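Local atomic coordinates of formate-dependent phosphoribosylglycinamide formyltransferase (PDB entry 6KHR), a protein that is an enzyme of the ATP-grasp superfamily, built around an ATP-grasp domain. Residues Glu79-Thr82 and Ala83-Arg87. Sequence-based numbering, arbitrary orientation.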
ATOM      1  N   GLU A  79      20.142  18.819 -21.500  1.00 84.56           N
ATOM      2  CA  GLU A  79      19.912  18.348 -22.861  1.00 99.14           C
ATOM      3  C   GLU A  79      19.386  16.922 -22.862  1.00 98.68           C
ATOM      4  O   GLU A  79      18.353  16.631 -23.480  1.00102.95           O
ATOM      5  CB  GLU A  79      21.210  18.432 -23.667  1.00112.50           C
ATOM      6  CG  GLU A  79      21.789  19.830 -23.815  1.00127.82           C
ATOM      7  CD  GLU A  79      21.248  20.565 -25.032  1.00142.27           C
ATOM      8  OE1 GLU A  79      20.142  20.209 -25.490  1.00146.32           O
ATOM      9  OE2 GLU A  79      21.927  21.490 -25.536  1.00147.21           O
ATOM     10  N   GLU A  80      20.091  16.019 -22.171  1.00 94.76           N
ATOM     11  CA  GLU A  80      19.746  14.599 -22.193  1.00 91.39           C
ATOM     12  C   GLU A  80      18.373  14.344 -21.590  1.00 95.77           C
ATOM     13  O   GLU A  80      17.610  13.513 -22.097  1.00101.49           O
ATOM     14  CB  GLU A  80      20.806  13.791 -21.445  1.00104.37           C
ATOM     15  CG  GLU A  80      21.740  13.006 -22.352  1.00125.19           C
ATOM     16  CD  GLU A  80      22.181  11.678 -21.747  1.00144.97           C
ATOM     17  OE1 GLU A  80      21.806  11.387 -20.586  1.00154.48           O
ATOM     18  OE2 GLU A  80      22.897  10.919 -22.439  1.00147.98           O
ATOM     19  N   LEU A  81      18.046  15.033 -20.495  1.00 93.31           N
ATOM     20  CA  LEU A  81      16.720  14.883 -19.908  1.00 84.68           C
ATOM     21  C   LEU A  81      15.641  15.407 -20.844  1.00 71.24           C
ATOM     22  O   LEU A  81      14.600  14.768 -21.026  1.00 77.96           O
ATOM     23  CB  LEU A  81      16.651  15.605 -18.562  1.00 89.64           C
ATOM     24  CG  LEU A  81      15.299  15.523 -17.857  1.00 88.78           C
ATOM     25  CD1 LEU A  81      14.987  14.073 -17.509  1.00 79.41           C
ATOM     26  CD2 LEU A  81      15.267  16.423 -16.622  1.00 94.53           C
ATOM     27  N   THR A  82      15.881  16.555 -21.465  1.00 70.92           N
ATOM     28  CA  THR A  82      14.823  17.198 -22.238  1.00 80.99           C
ATOM     29  C   THR A  82      14.486  16.397 -23.489  1.00 87.68           C
ATOM     30  O   THR A  82      13.318  16.324 -23.890  1.00 85.40           O
ATOM     31  CB  THR A  82      15.233  18.630 -22.589  1.00 80.08           C
ATOM     32  OG1 THR A  82      15.512  19.354 -21.382  1.00 77.06           O
ATOM     33  CG2 THR A  82      14.119  19.330 -23.334  1.00 80.65           C
ATOM     34  N   ALA A  83      15.490  15.788 -24.118  1.00 90.38           N
ATOM     35  CA  ALA A  83      15.204  14.910 -25.247  1.00 94.03           C
ATOM     36  C   ALA A  83      14.310  13.756 -24.818  1.00 96.73           C
ATOM     37  O   ALA A  83      13.329  13.429 -25.497  1.00100.64           O
ATOM     38  CB  ALA A  83      16.507  14.384 -25.845  1.00 91.44           C
ATOM     39  N   VAL A  84      14.632  13.145 -23.672  1.00 94.49           N
ATOM     40  CA  VAL A  84      13.864  12.016 -23.151  1.00 85.84           C
ATOM     41  C   VAL A  84      12.406  12.400 -22.950  1.00 81.53           C
ATOM     42  O   VAL A  84      11.494  11.605 -23.218  1.00 79.86           O
ATOM     43  CB  VAL A  84      14.502  11.510 -21.841  1.00 78.73           C
ATOM     44  CG1 VAL A  84      13.486  10.779 -20.983  1.00 83.41           C
ATOM     45  CG2 VAL A  84      15.677  10.613 -22.142  1.00 77.65           C
ATOM     46  N   ILE A  85      12.158  13.618 -22.474  1.00 71.00           N
ATOM     47  CA  ILE A  85      10.779  13.994 -22.210  1.00 67.68           C
ATOM     48  C   ILE A  85      10.064  14.295 -23.518  1.00 84.78           C
ATOM     49  O   ILE A  85       8.871  14.009 -23.657  1.00 85.71           O
ATOM     50  CB  ILE A  85      10.731  15.171 -21.219  1.00 68.52           C
ATOM     51  CG1 ILE A  85      11.553  14.834 -19.962  1.00 63.59           C
ATOM     52  CG2 ILE A  85       9.304  15.459 -20.803  1.00 69.65           C
ATOM     53  CD1 ILE A  85      11.614  15.930 -18.897  1.00 58.58           C
ATOM     54  N   ARG A  86      10.787  14.823 -24.505  1.00 95.95           N
ATOM     55  CA  ARG A  86      10.167  15.160 -25.779  1.00 90.80           C
ATOM     56  C   ARG A  86       9.805  13.902 -26.559  1.00 83.20           C
ATOM     57  O   ARG A  86       8.725  13.821 -27.156  1.00 76.65           O
ATOM     58  CB  ARG A  86      11.107  16.053 -26.586  1.00100.74           C
ATOM     59  CG  ARG A  86      10.403  16.967 -27.579  1.00116.12           C
ATOM     60  CD  ARG A  86       9.529  17.988 -26.863  1.00122.79           C
ATOM     61  NE  ARG A  86      10.310  19.059 -26.250  1.00128.01           N
ATOM     62  CZ  ARG A  86       9.833  19.887 -25.327  1.00127.42           C
ATOM     63  NH1 ARG A  86       8.581  19.751 -24.908  1.00120.81           N
ATOM     64  NH2 ARG A  86      10.606  20.840 -24.819  1.00130.79           N
ATOM     65  N   ARG A  87      10.693  12.906 -26.559  1.00 88.19           N
ATOM     66  CA  ARG A  87      10.409  11.670 -27.279  1.00 88.54           C
ATOM     67  C   ARG A  87       9.202  10.964 -26.687  1.00 93.72           C
ATOM     68  O   ARG A  87       8.225  10.676 -27.384  1.00 99.05           O
ATOM     69  CB  ARG A  87      11.637  10.752 -27.257  1.00 88.55           C
ATOM     70  CG  ARG A  87      11.527   9.567 -28.218  1.00 96.47           C
ATOM     71  CD  ARG A  87      12.424   8.407 -27.814  1.00101.68           C
ATOM     72  NE  ARG A  87      13.837   8.780 -27.719  1.00108.75           N
ATOM     73  CZ  ARG A  87      14.737   8.568 -28.678  1.00113.19           C
ATOM     74  NH1 ARG A  87      14.379   7.984 -29.812  1.00112.66           N
ATOM     75  NH2 ARG A  87      16.000   8.936 -28.499  1.00114.04           N
TER
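Leu81 and Ile85, one helical turn apart, meet through methyl and branch carbons on the buried side of a single helix: CG of Leu81 lies 3.9 Å from CD1 of Ile85, and the two side chains cross at a slant. In Ile85, CG1 stands beside the backbone N (chi1 -53°) and the chain then runs on extended, which carries CD1 back toward Leu81. Thr82 and Arg86 form the next such pair, lying alongside each other and pointing the same way; CG2 of Thr82 is 4.1 Å from NH2 of Arg86, whose chain bends at chi2 and chi3, bringing NH2 obliquely toward the methyl. The hydroxyl of Thr82, set beside its own backbone N, turns instead to the carbonyl oxygen of Ala78, one turn earlier.

Backbone bonds of the alpha-helical i to i+4 kind hold these pairs in step. Ala83 N donates to Glu79 O at 3.1 Å and Arg86 N to Thr82 O at 3.0 Å, while Ile85 N reaches Leu81 O at 3.1 Å; the bond from Val84 N to Glu80 O is weak.

Helix 78-88 packs against helix 102-109, where Leu81 touches Ala104 and Leu105 and Ile85 touches Val108. As the helix of a beta-alpha-beta crossover it joins the parallel strands 69-72 and 92-95, between which strands 51-56 and 28-32 lie in the sheet, and Val84 rests on Val73, just beyond strand 69-72.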